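PDB 3OBK: delta-aminolevulinic acid dehydratase from Toxoplasma gondii ME49, which catalyses the condensation of two molecules of 5-aminolevulinic acid into the pyrrole porphobilinogen, an early step in the biosynthesis of haem and other tetrapyrroles. Local coordinates for residues 14-17 with 21-24; 74-79 with 123-128; 195-198 with 204-207; 313-318 with 338-343. All coordinates share one frame; numbering follows the deposited sequence.

Along the chain the four contacts follow one another in series. Contact 1 lies on the N-terminal arm, its centre about 44 Å from that of the chain, whereas contacts 2, 3 and 4 sit around the TIM barrel. Contact 2 joins helices 72-84 and 114-125, contact 3 closes helix 189-199 onto strand 206-213, and contact 4 pairs helices 310-324 and 334-346. Contact 2 is roughly as far from contact 3 (about 24 Å between centres) as from contact 4 (about 23 Å), and no two contacts touch. Contacts 1, 3 and 4 also meet other subunits, so the arm and parts of the barrel both enter the octamer, while the segments of contact 2 touch no other chain.

Contact 1: residues 14-17 with 21-24; sequences EVWL and ARPR
The indole of Trp16 and the guanidinium of Arg22 meet rim to rim. Arg22 NH2 lies 3.9 Å from Trp16 CD1, close to the plane of the indole, and the two planes are only 20° apart, so the nearly coplanar groups touch at their edges and neither is stacked on the other across this contact. The Trp16 side chain leaves its strand with CG trans to N (chi1 176°), and the turn about CB-CG brings the five-membered ring to the arginine. The Arg22 chain runs extended from CG to NE, and at its far end NH2 also comes 2.9 Å from the carbonyl oxygen of Leu17. The angle there is poor and the oxygen lies oblique to the guanidinium plane; this is a close polar approach without being a hydrogen bond. The stronger hold on NH2 comes from Asp159 of a second subunit, which forms a salt bridge to it and also accepts a hydrogen bond from Leu17 N. That carboxylate thus grips both sides of the contact. Trp16 packs on Asp198 of a third subunit, and Arg22 on its Thr203. Such an N-terminal arm reaching onto neighbouring barrels is a hallmark of octameric porphobilinogen synthases. Within its own chain, strand 15-16 pairs antiparallel with strand 8-9, and Arg22 belongs to the loop that leads on to helix 30-36.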
loop_
_atom_site.group_PDB
_atom_site.type_symbol
_atom_site.label_atom_id
_atom_site.label_comp_id
_atom_site.label_asym_id
_atom_site.label_seq_id
_atom_site.Cartn_x
_atom_site.Cartn_y
_atom_site.Cartn_z
ATOM N N GLU A 14 -26.424 11.879 -36.171
ATOM C CA GLU A 14 -25.807 10.559 -36.188
ATOM C C GLU A 14 -25.820 9.939 -34.789
ATOM O O GLU A 14 -25.700 10.652 -33.780
ATOM C CB GLU A 14 -24.367 10.628 -36.691
ATOM C CG GLU A 14 -24.182 11.097 -38.127
ATOM C CD GLU A 14 -22.691 11.126 -38.543
ATOM O OE1 GLU A 14 -21.809 11.185 -37.642
ATOM O OE2 GLU A 14 -22.403 11.090 -39.767
ATOM N N VAL A 15 -25.939 8.610 -34.749
ATOM C CA VAL A 15 -26.034 7.863 -33.498
ATOM C C VAL A 15 -24.815 8.156 -32.625
ATOM O O VAL A 15 -23.664 8.128 -33.097
ATOM C CB VAL A 15 -26.191 6.332 -33.747
ATOM C CG1 VAL A 15 -25.755 5.525 -32.543
ATOM C CG2 VAL A 15 -27.639 6.001 -34.105
ATOM N N TRP A 16 -25.084 8.444 -31.354
ATOM C CA TRP A 16 -24.059 8.901 -30.428
ATOM C C TRP A 16 -24.277 8.309 -29.026
ATOM O O TRP A 16 -25.326 8.516 -28.401
ATOM C CB TRP A 16 -24.048 10.441 -30.392
ATOM C CG TRP A 16 -23.063 11.043 -29.382
ATOM C CD1 TRP A 16 -21.799 10.609 -29.116
ATOM C CD2 TRP A 16 -23.275 12.200 -28.545
ATOM N NE1 TRP A 16 -21.221 11.400 -28.159
ATOM C CE2 TRP A 16 -22.103 12.383 -27.791
ATOM C CE3 TRP A 16 -24.349 13.089 -28.357
ATOM C CZ2 TRP A 16 -21.965 13.423 -26.850
ATOM C CZ3 TRP A 16 -24.208 14.132 -27.427
ATOM C CH2 TRP A 16 -23.019 14.286 -26.690
ATOM N N LEU A 17 -23.288 7.557 -28.555
ATOM C CA LEU A 17 -23.219 7.153 -27.163
ATOM C C LEU A 17 -22.399 8.239 -26.450
ATOM O O LEU A 17 -21.234 8.439 -26.800
ATOM C CB LEU A 17 -22.541 5.786 -27.054
ATOM C CG LEU A 17 -22.321 5.138 -25.679
ATOM C CD1 LEU A 17 -23.646 4.725 -25.012
ATOM C CD2 LEU A 17 -21.390 3.937 -25.811
ATOM N N ALA A 21 -14.755 9.148 -21.864
ATOM C CA ALA A 21 -13.516 8.411 -22.076
ATOM C C ALA A 21 -13.756 7.330 -23.139
ATOM O O ALA A 21 -14.815 6.699 -23.133
ATOM C CB ALA A 21 -13.001 7.806 -20.755
ATOM N N ARG A 22 -12.777 7.149 -24.036
ATOM C CA ARG A 22 -12.838 6.211 -25.162
ATOM C C ARG A 22 -11.424 5.660 -25.410
ATOM O O ARG A 22 -10.615 6.316 -26.067
ATOM C CB ARG A 22 -13.311 6.931 -26.437
ATOM C CG ARG A 22 -14.773 7.352 -26.475
ATOM C CD ARG A 22 -15.149 7.973 -27.822
ATOM N NE ARG A 22 -16.542 8.446 -27.855
ATOM C CZ ARG A 22 -17.589 7.769 -28.328
ATOM N NH1 ARG A 22 -17.452 6.547 -28.829
ATOM N NH2 ARG A 22 -18.804 8.313 -28.288
ATOM N N PRO A 23 -11.095 4.493 -24.820
ATOM C CA PRO A 23 -9.752 3.880 -24.953
ATOM C C PRO A 23 -9.326 3.599 -26.389
ATOM O O PRO A 23 -8.126 3.575 -26.680
ATOM C CB PRO A 23 -9.881 2.569 -24.170
ATOM C CG PRO A 23 -10.854 2.923 -23.086
ATOM C CD PRO A 23 -11.843 3.898 -23.696
ATOM N N ARG A 24 -10.305 3.391 -27.269
ATOM C CA ARG A 24 -10.018 3.168 -28.692
ATOM C C ARG A 24 -9.274 4.321 -29.366
ATOM O O ARG A 24 -8.585 4.094 -30.353
ATOM C CB ARG A 24 -11.303 2.881 -29.475
ATOM C CG ARG A 24 -11.862 1.476 -29.243
ATOM C CD ARG A 24 -13.047 1.179 -30.186
ATOM N NE ARG A 24 -12.638 1.222 -31.593
ATOM C CZ ARG A 24 -13.452 1.354 -32.642
ATOM N NH1 ARG A 24 -12.940 1.395 -33.868
ATOM N NH2 ARG A 24 -14.766 1.432 -32.500
#

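Contact 2: residues 74-79 with 123-128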
loop_
_atom_site.group_PDB
_atom_site.type_symbol
_atom_site.label_atom_id
_atom_site.label_comp_id
_atom_site.label_asym_id
_atom_site.label_seq_id
_atom_site.Cartn_x
_atom_site.Cartn_y
_atom_site.Cartn_z
ATOM N N ASP A 74 30.244 -27.050 -34.518
ATOM C CA ASP A 74 28.963 -26.457 -34.887
ATOM C C ASP A 74 28.438 -25.517 -33.798
ATOM O O ASP A 74 27.730 -24.551 -34.113
ATOM C CB ASP A 74 27.911 -27.544 -35.209
ATOM C CG ASP A 74 28.050 -28.112 -36.638
ATOM O OD1 ASP A 74 28.838 -27.565 -37.431
ATOM O OD2 ASP A 74 27.361 -29.107 -36.958
ATOM N N LEU A 75 28.794 -25.790 -32.537
ATOM C CA LEU A 75 28.525 -24.844 -31.439
ATOM C C LEU A 75 29.109 -23.475 -31.740
ATOM O O LEU A 75 28.412 -22.479 -31.681
ATOM C CB LEU A 75 29.070 -25.348 -30.102
ATOM C CG LEU A 75 28.852 -24.464 -28.876
ATOM C CD1 LEU A 75 27.344 -24.218 -28.546
ATOM C CD2 LEU A 75 29.571 -25.064 -27.676
ATOM N N LEU A 76 30.391 -23.441 -32.069
ATOM C CA LEU A 76 31.021 -22.197 -32.454
ATOM C C LEU A 76 30.318 -21.583 -33.670
ATOM O O LEU A 76 30.086 -20.392 -33.680
ATOM C CB LEU A 76 32.501 -22.392 -32.736
ATOM C CG LEU A 76 33.395 -23.112 -31.705
ATOM C CD1 LEU A 76 34.863 -22.840 -32.021
ATOM C CD2 LEU A 76 33.112 -22.771 -30.231
ATOM N N LYS A 77 29.962 -22.380 -34.677
ATOM C CA LYS A 77 29.255 -21.814 -35.838
ATOM C C LYS A 77 27.953 -21.168 -35.396
ATOM O O LYS A 77 27.593 -20.089 -35.863
ATOM C CB LYS A 77 28.977 -22.849 -36.964
ATOM N N GLU A 78 27.251 -21.835 -34.493
ATOM C CA GLU A 78 25.917 -21.403 -34.119
ATOM C C GLU A 78 25.947 -20.145 -33.240
ATOM O O GLU A 78 25.169 -19.226 -33.459
ATOM C CB GLU A 78 25.167 -22.547 -33.426
ATOM C CG GLU A 78 23.696 -22.251 -33.086
ATOM C CD GLU A 78 22.806 -22.234 -34.301
ATOM O OE1 GLU A 78 23.091 -22.974 -35.261
ATOM O OE2 GLU A 78 21.791 -21.497 -34.300
ATOM N N VAL A 79 26.840 -20.112 -32.255
ATOM C CA VAL A 79 27.025 -18.909 -31.467
ATOM C C VAL A 79 27.360 -17.708 -32.352
ATOM O O VAL A 79 26.804 -16.606 -32.185
ATOM C CB VAL A 79 28.062 -19.113 -30.366
ATOM C CG1 VAL A 79 28.526 -17.769 -29.779
ATOM C CG2 VAL A 79 27.471 -20.010 -29.275
ATOM N N LYS A 123 34.876 -18.870 -25.545
ATOM C CA LYS A 123 35.711 -17.723 -25.127
ATOM C C LYS A 123 36.956 -17.442 -26.005
ATOM O O LYS A 123 37.290 -16.284 -26.219
ATOM C CB LYS A 123 36.123 -17.867 -23.653
ATOM C CG LYS A 123 34.983 -17.579 -22.688
ATOM C CD LYS A 123 34.775 -16.096 -22.480
ATOM C CE LYS A 123 33.379 -15.770 -21.915
ATOM N NZ LYS A 123 33.214 -14.313 -21.624
ATOM N N GLU A 124 37.636 -18.472 -26.501
ATOM C CA GLU A 124 38.778 -18.242 -27.379
ATOM C C GLU A 124 38.289 -17.684 -28.715
ATOM O O GLU A 124 38.938 -16.809 -29.285
ATOM C CB GLU A 124 39.644 -19.504 -27.599
ATOM N N ALA A 125 37.140 -18.166 -29.192
ATOM C CA ALA A 125 36.604 -17.754 -30.484
ATOM C C ALA A 125 35.819 -16.431 -30.466
ATOM O O ALA A 125 35.799 -15.731 -31.462
ATOM C CB ALA A 125 35.784 -18.851 -31.076
ATOM N N PHE A 126 35.192 -16.070 -29.360
ATOM C CA PHE A 126 34.482 -14.787 -29.254
ATOM C C PHE A 126 34.722 -14.249 -27.849
ATOM O O PHE A 126 33.898 -14.444 -26.965
ATOM C CB PHE A 126 32.964 -14.966 -29.446
ATOM C CG PHE A 126 32.586 -15.857 -30.581
ATOM C CD1 PHE A 126 32.673 -15.405 -31.891
ATOM C CD2 PHE A 126 32.149 -17.144 -30.349
ATOM C CE1 PHE A 126 32.340 -16.210 -32.932
ATOM C CE2 PHE A 126 31.817 -17.958 -31.405
ATOM C CZ PHE A 126 31.901 -17.483 -32.697
ATOM N N PRO A 127 35.853 -13.575 -27.626
ATOM C CA PRO A 127 36.296 -13.251 -26.255
ATOM C C PRO A 127 35.359 -12.409 -25.398
ATOM O O PRO A 127 35.459 -12.470 -24.158
ATOM C CB PRO A 127 37.607 -12.510 -26.485
ATOM C CG PRO A 127 38.125 -13.089 -27.763
ATOM C CD PRO A 127 36.913 -13.307 -28.616
ATOM N N ASP A 128 34.450 -11.672 -26.031
ATOM C CA ASP A 128 33.474 -10.861 -25.312
ATOM C C ASP A 128 32.079 -11.511 -25.205
ATOM O O ASP A 128 31.117 -10.851 -24.783
ATOM C CB ASP A 128 33.359 -9.496 -25.989
ATOM C CG ASP A 128 32.775 -9.572 -27.398
ATOM O OD1 ASP A 128 32.494 -8.510 -27.964
ATOM O OD2 ASP A 128 32.596 -10.685 -27.946
#
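Phe126, Leu76 and Val79 carry most of this contact. The phenyl ring of Phe126 reaches across to helix 72-84 and puts its CZ 3.6 Å from the backbone oxygen of Leu76, which sits at the ring edge, near the ring plane. Val79 comes at the same ring obliquely: its CG1, anti to the backbone N (chi1 165°), lies 3.7 Å from Phe126 CE2 and equally near CD2, as the two side chains run alongside one another, pointing opposite ways. Both helices belong to the outer layer of the TIM barrel, one following strand 46-53 and the other strand 89-95, and Leu122, one turn before Phe126, extends the apolar seam by touching Leu76 and Val79. Phe126 is the first residue to leave helical backbone angles after helix 114-125. Just before it, Ala125 puts its CB over one face of the phenyl, offset toward the rim and 4.0 Å above the plane. The same methyl also meets Leu76, whose CD1 is 4.2 Å from Ala125 CB. Beyond the ring, the chain leaving the helix is tied back to helix 72-84 by a salt bridge from Asp128 to Arg83.

Contact 3: residues 195-198 with 204-207; sequences ESLD and DTSI
Leu197 reaches from helix 189-199 to the chain entering strand 206-213 with a single methyl, CD1, which makes the close approaches to both Ile207 and Thr205. Its CG stands anti to the carbonyl carbon (chi1 -73°), and a chi2 of 175° then stretches CD1 outward from the helix. Ile207 answers with its longer branch: CG1 takes the corresponding position at chi1 -68°, the chain is likewise extended out to CD1, and CG1 and CD1 both come to 4.2 Å from Leu197 CD1. The two chains meet at a slant, one methyl lying against the last bond of the other. This is the return leg of a beta-alpha-beta crossover in the barrel, in which strand 179-182, helix 189-199 and the parallel strand 206-213 follow in order. Thr205, just ahead of the strand, presents its methyl at much the same range, 4.3 Å between CG2 and Leu197 CD1. Its carbonyl oxygen is equally near that leucine methyl but is satisfied elsewhere, by a hydrogen bond from Arg194 of the same helix. Ala173 of helix 158-175 touches both Leu197 and Thr205, widening the buried apolar layer. The side chain of Ile207 is about 11 Å from a bound magnesium ion.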
loop_
_atom_site.group_PDB
_atom_site.type_symbol
_atom_site.label_atom_id
_atom_site.label_comp_id
_atom_site.label_asym_id
_atom_site.label_seq_id
_atom_site.Cartn_x
_atom_site.Cartn_y
_atom_site.Cartn_z
ATOM N N GLU A 195 29.558 -17.957 -1.715
ATOM C CA GLU A 195 30.669 -17.837 -0.787
ATOM C C GLU A 195 31.842 -18.618 -1.299
ATOM O O GLU A 195 32.969 -18.157 -1.176
ATOM C CB GLU A 195 30.292 -18.353 0.599
ATOM C CG GLU A 195 31.231 -17.901 1.695
ATOM C CD GLU A 195 30.855 -18.431 3.097
ATOM O OE1 GLU A 195 29.869 -17.920 3.678
ATOM O OE2 GLU A 195 31.581 -19.318 3.620
ATOM N N SER A 196 31.558 -19.794 -1.858
ATOM C CA SER A 196 32.546 -20.629 -2.518
ATOM C C SER A 196 33.222 -19.879 -3.649
ATOM O O SER A 196 34.461 -19.853 -3.738
ATOM C CB SER A 196 31.886 -21.891 -3.089
ATOM O OG SER A 196 31.252 -22.642 -2.065
ATOM N N LEU A 197 32.411 -19.277 -4.510
ATOM C CA LEU A 197 32.932 -18.469 -5.585
ATOM C C LEU A 197 33.865 -17.386 -5.044
ATOM O O LEU A 197 34.957 -17.190 -5.549
ATOM C CB LEU A 197 31.797 -17.838 -6.400
ATOM C CG LEU A 197 31.018 -18.803 -7.299
ATOM C CD1 LEU A 197 29.840 -18.115 -7.955
ATOM C CD2 LEU A 197 31.898 -19.413 -8.369
ATOM N N ASP A 198 33.433 -16.701 -3.999
ATOM C CA ASP A 198 34.146 -15.541 -3.507
ATOM C C ASP A 198 35.437 -15.942 -2.819
ATOM O O ASP A 198 36.452 -15.284 -2.959
ATOM C CB ASP A 198 33.252 -14.757 -2.562
ATOM C CG ASP A 198 32.063 -14.140 -3.263
ATOM O OD1 ASP A 198 31.878 -14.318 -4.494
ATOM O OD2 ASP A 198 31.310 -13.449 -2.575
ATOM N N ASP A 204 33.493 -11.878 -9.322
ATOM C CA ASP A 204 33.008 -11.284 -10.575
ATOM C C ASP A 204 31.943 -12.135 -11.209
ATOM O O ASP A 204 31.101 -11.630 -11.928
ATOM C CB ASP A 204 34.168 -11.279 -11.613
ATOM C CG ASP A 204 34.433 -9.923 -12.192
ATOM O OD1 ASP A 204 33.761 -8.943 -11.795
ATOM O OD2 ASP A 204 35.331 -9.822 -13.050
ATOM N N THR A 205 32.059 -13.444 -11.018
ATOM C CA THR A 205 31.157 -14.395 -11.602
ATOM C C THR A 205 29.769 -14.211 -11.008
ATOM O O THR A 205 29.599 -14.232 -9.787
ATOM C CB THR A 205 31.639 -15.825 -11.338
ATOM O OG1 THR A 205 32.953 -15.999 -11.882
ATOM C CG2 THR A 205 30.720 -16.843 -11.985
ATOM N N SER A 206 28.782 -14.051 -11.877
ATOM C CA SER A 206 27.393 -13.814 -11.481
ATOM C C SER A 206 26.614 -15.088 -11.217
ATOM O O SER A 206 27.020 -16.184 -11.603
ATOM C CB SER A 206 26.668 -13.033 -12.564
ATOM O OG SER A 206 27.318 -11.801 -12.821
ATOM N N ILE A 207 25.490 -14.928 -10.528
ATOM C CA ILE A 207 24.595 -16.030 -10.244
ATOM C C ILE A 207 23.209 -15.641 -10.758
ATOM O O ILE A 207 22.610 -14.703 -10.274
ATOM C CB ILE A 207 24.534 -16.329 -8.748
ATOM C CG1 ILE A 207 25.873 -16.885 -8.260
ATOM C CG2 ILE A 207 23.418 -17.341 -8.421
ATOM C CD1 ILE A 207 26.013 -16.949 -6.736
#

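Contact 4: residues 313-318 with 338-343; sequences TVLEVL and AKWMVE
Val314 and Trp340 form the close part of this helix-helix contact. The valine presents CG1 in the plane of the indole, at its six-membered edge, 3.8 Å from Trp340 CZ3, and Val314 CB stands almost as near, at 3.9 Å from that carbon. The valine side chain stands roughly perpendicular to that of the tryptophan. CG of Trp340 is anti to the carbonyl carbon, and chi1 -75° and chi2 -37° together turn the benzene side of the ring system toward helix 310-324. Leu315 comes in obliquely, its CD2 4.2 Å from Trp340 CE3. The two helices are consecutive in the outer layer of the TIM barrel: between them the chain passes through strand 328-331, which pairs with strand 46-53 and so closes the barrel. Leu299 of helix 293-305 and Tyr333 add to the packing round Val314. Away from the indole the fit is looser. Met341 covers a little of Leu315, yet its CG stays 5.0 Å from Leu315 CD2, and the methionine packs instead on Pro43 and on Cys355 of a third subunit. Tyr356 of that same subunit hydrogen-bonds the backbone oxygen of Leu315. Lys339, which packs on Tyr85, and the exposed Glu343 lie on the more open side of helix 334-346 and do not approach 313-318.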
loop_
_atom_site.group_PDB
_atom_site.type_symbol
_atom_site.label_atom_id
_atom_site.label_comp_id
_atom_site.label_asym_id
_atom_site.label_seq_id
_atom_site.Cartn_x
_atom_site.Cartn_y
_atom_site.Cartn_z
ATOM N N THR A 313 3.215 -15.318 -33.860
ATOM C CA THR A 313 2.982 -15.855 -32.557
ATOM C C THR A 313 4.288 -15.793 -31.740
ATOM O O THR A 313 4.277 -15.322 -30.630
ATOM C CB THR A 313 2.315 -17.281 -32.668
ATOM O OG1 THR A 313 3.192 -18.197 -33.323
ATOM C CG2 THR A 313 1.027 -17.200 -33.502
ATOM N N VAL A 314 5.430 -16.160 -32.317
ATOM C CA VAL A 314 6.704 -16.005 -31.610
ATOM C C VAL A 314 6.920 -14.557 -31.157
ATOM O O VAL A 314 7.229 -14.322 -30.009
ATOM C CB VAL A 314 7.922 -16.496 -32.416
ATOM C CG1 VAL A 314 9.215 -16.022 -31.784
ATOM C CG2 VAL A 314 7.941 -18.028 -32.489
ATOM N N LEU A 315 6.717 -13.587 -32.042
ATOM C CA LEU A 315 6.945 -12.183 -31.708
ATOM C C LEU A 315 5.984 -11.644 -30.661
ATOM O O LEU A 315 6.361 -10.734 -29.905
ATOM C CB LEU A 315 6.872 -11.293 -32.964
ATOM C CG LEU A 315 7.921 -11.537 -34.072
ATOM C CD1 LEU A 315 7.755 -10.662 -35.319
ATOM C CD2 LEU A 315 9.317 -11.394 -33.492
ATOM N N GLU A 316 4.754 -12.164 -30.611
ATOM C CA GLU A 316 3.781 -11.773 -29.566
ATOM C C GLU A 316 4.157 -12.399 -28.203
ATOM O O GLU A 316 4.063 -11.779 -27.151
ATOM C CB GLU A 316 2.384 -12.205 -29.987
ATOM C CG GLU A 316 1.302 -12.038 -28.940
ATOM C CD GLU A 316 -0.106 -12.316 -29.472
ATOM O OE1 GLU A 316 -0.294 -12.440 -30.718
ATOM O OE2 GLU A 316 -1.040 -12.427 -28.647
ATOM N N VAL A 317 4.598 -13.647 -28.250
ATOM C CA VAL A 317 5.034 -14.351 -27.082
ATOM C C VAL A 317 6.149 -13.565 -26.426
ATOM O O VAL A 317 6.092 -13.269 -25.252
ATOM C CB VAL A 317 5.489 -15.784 -27.468
ATOM C CG1 VAL A 317 6.374 -16.413 -26.369
ATOM C CG2 VAL A 317 4.268 -16.642 -27.766
ATOM N N LEU A 318 7.151 -13.180 -27.193
ATOM C CA LEU A 318 8.285 -12.425 -26.623
ATOM C C LEU A 318 7.856 -11.061 -26.035
ATOM O O LEU A 318 8.312 -10.664 -24.967
ATOM C CB LEU A 318 9.386 -12.252 -27.662
ATOM C CG LEU A 318 9.991 -13.530 -28.254
ATOM C CD1 LEU A 318 11.053 -13.191 -29.260
ATOM C CD2 LEU A 318 10.563 -14.430 -27.156
ATOM N N ALA A 338 15.761 -12.652 -33.495
ATOM C CA ALA A 338 16.718 -11.594 -33.786
ATOM C C ALA A 338 16.856 -11.474 -35.304
ATOM O O ALA A 338 16.929 -10.372 -35.860
ATOM C CB ALA A 338 18.070 -11.861 -33.100
ATOM N N LYS A 339 16.836 -12.620 -35.972
ATOM C CA LYS A 339 17.028 -12.628 -37.403
ATOM C C LYS A 339 15.876 -11.906 -38.061
ATOM O O LYS A 339 16.083 -11.075 -38.931
ATOM C CB LYS A 339 17.142 -14.058 -37.915
ATOM C CG LYS A 339 17.553 -14.206 -39.361
ATOM C CD LYS A 339 17.718 -15.691 -39.684
ATOM C CE LYS A 339 17.694 -15.971 -41.172
ATOM N NZ LYS A 339 17.408 -17.409 -41.384
ATOM N N TRP A 340 14.659 -12.212 -37.639
ATOM C CA TRP A 340 13.510 -11.558 -38.196
ATOM C C TRP A 340 13.604 -10.070 -37.979
ATOM O O TRP A 340 13.329 -9.274 -38.868
ATOM C CB TRP A 340 12.242 -12.083 -37.559
ATOM C CG TRP A 340 11.843 -13.438 -38.021
ATOM C CD1 TRP A 340 11.954 -13.949 -39.289
ATOM C CD2 TRP A 340 11.216 -14.449 -37.236
ATOM N NE1 TRP A 340 11.450 -15.219 -39.325
ATOM C CE2 TRP A 340 10.984 -15.546 -38.078
ATOM C CE3 TRP A 340 10.817 -14.524 -35.906
ATOM C CZ2 TRP A 340 10.380 -16.710 -37.630
ATOM C CZ3 TRP A 340 10.224 -15.681 -35.452
ATOM C CH2 TRP A 340 10.006 -16.758 -36.305
ATOM N N MET A 341 13.995 -9.688 -36.780
ATOM C CA MET A 341 14.122 -8.285 -36.466
ATOM C C MET A 341 15.180 -7.638 -37.346
ATOM O O MET A 341 14.944 -6.546 -37.895
ATOM C CB MET A 341 14.440 -8.094 -34.983
ATOM C CG MET A 341 13.260 -8.372 -34.070
ATOM S SD MET A 341 13.640 -8.270 -32.308
ATOM C CE MET A 341 13.910 -6.533 -32.194
ATOM N N VAL A 342 16.328 -8.308 -37.515
ATOM C CA VAL A 342 17.424 -7.719 -38.306
ATOM C C VAL A 342 17.068 -7.680 -39.788
ATOM O O VAL A 342 17.263 -6.688 -40.430
ATOM C CB VAL A 342 18.778 -8.396 -38.035
ATOM C CG1 VAL A 342 19.853 -7.896 -39.009
ATOM C CG2 VAL A 342 19.200 -8.155 -36.547
ATOM N N GLU A 343 16.446 -8.719 -40.312
ATOM C CA GLU A 343 15.957 -8.669 -41.692
ATOM C C GLU A 343 14.940 -7.551 -41.967
ATOM O O GLU A 343 14.969 -6.936 -43.032
ATOM C CB GLU A 343 15.410 -10.027 -42.121
ATOM C CG GLU A 343 16.531 -10.960 -42.563
ATOM C CD GLU A 343 16.174 -12.459 -42.584
ATOM O OE1 GLU A 343 14.998 -12.844 -42.254
ATOM O OE2 GLU A 343 17.117 -13.242 -42.921
#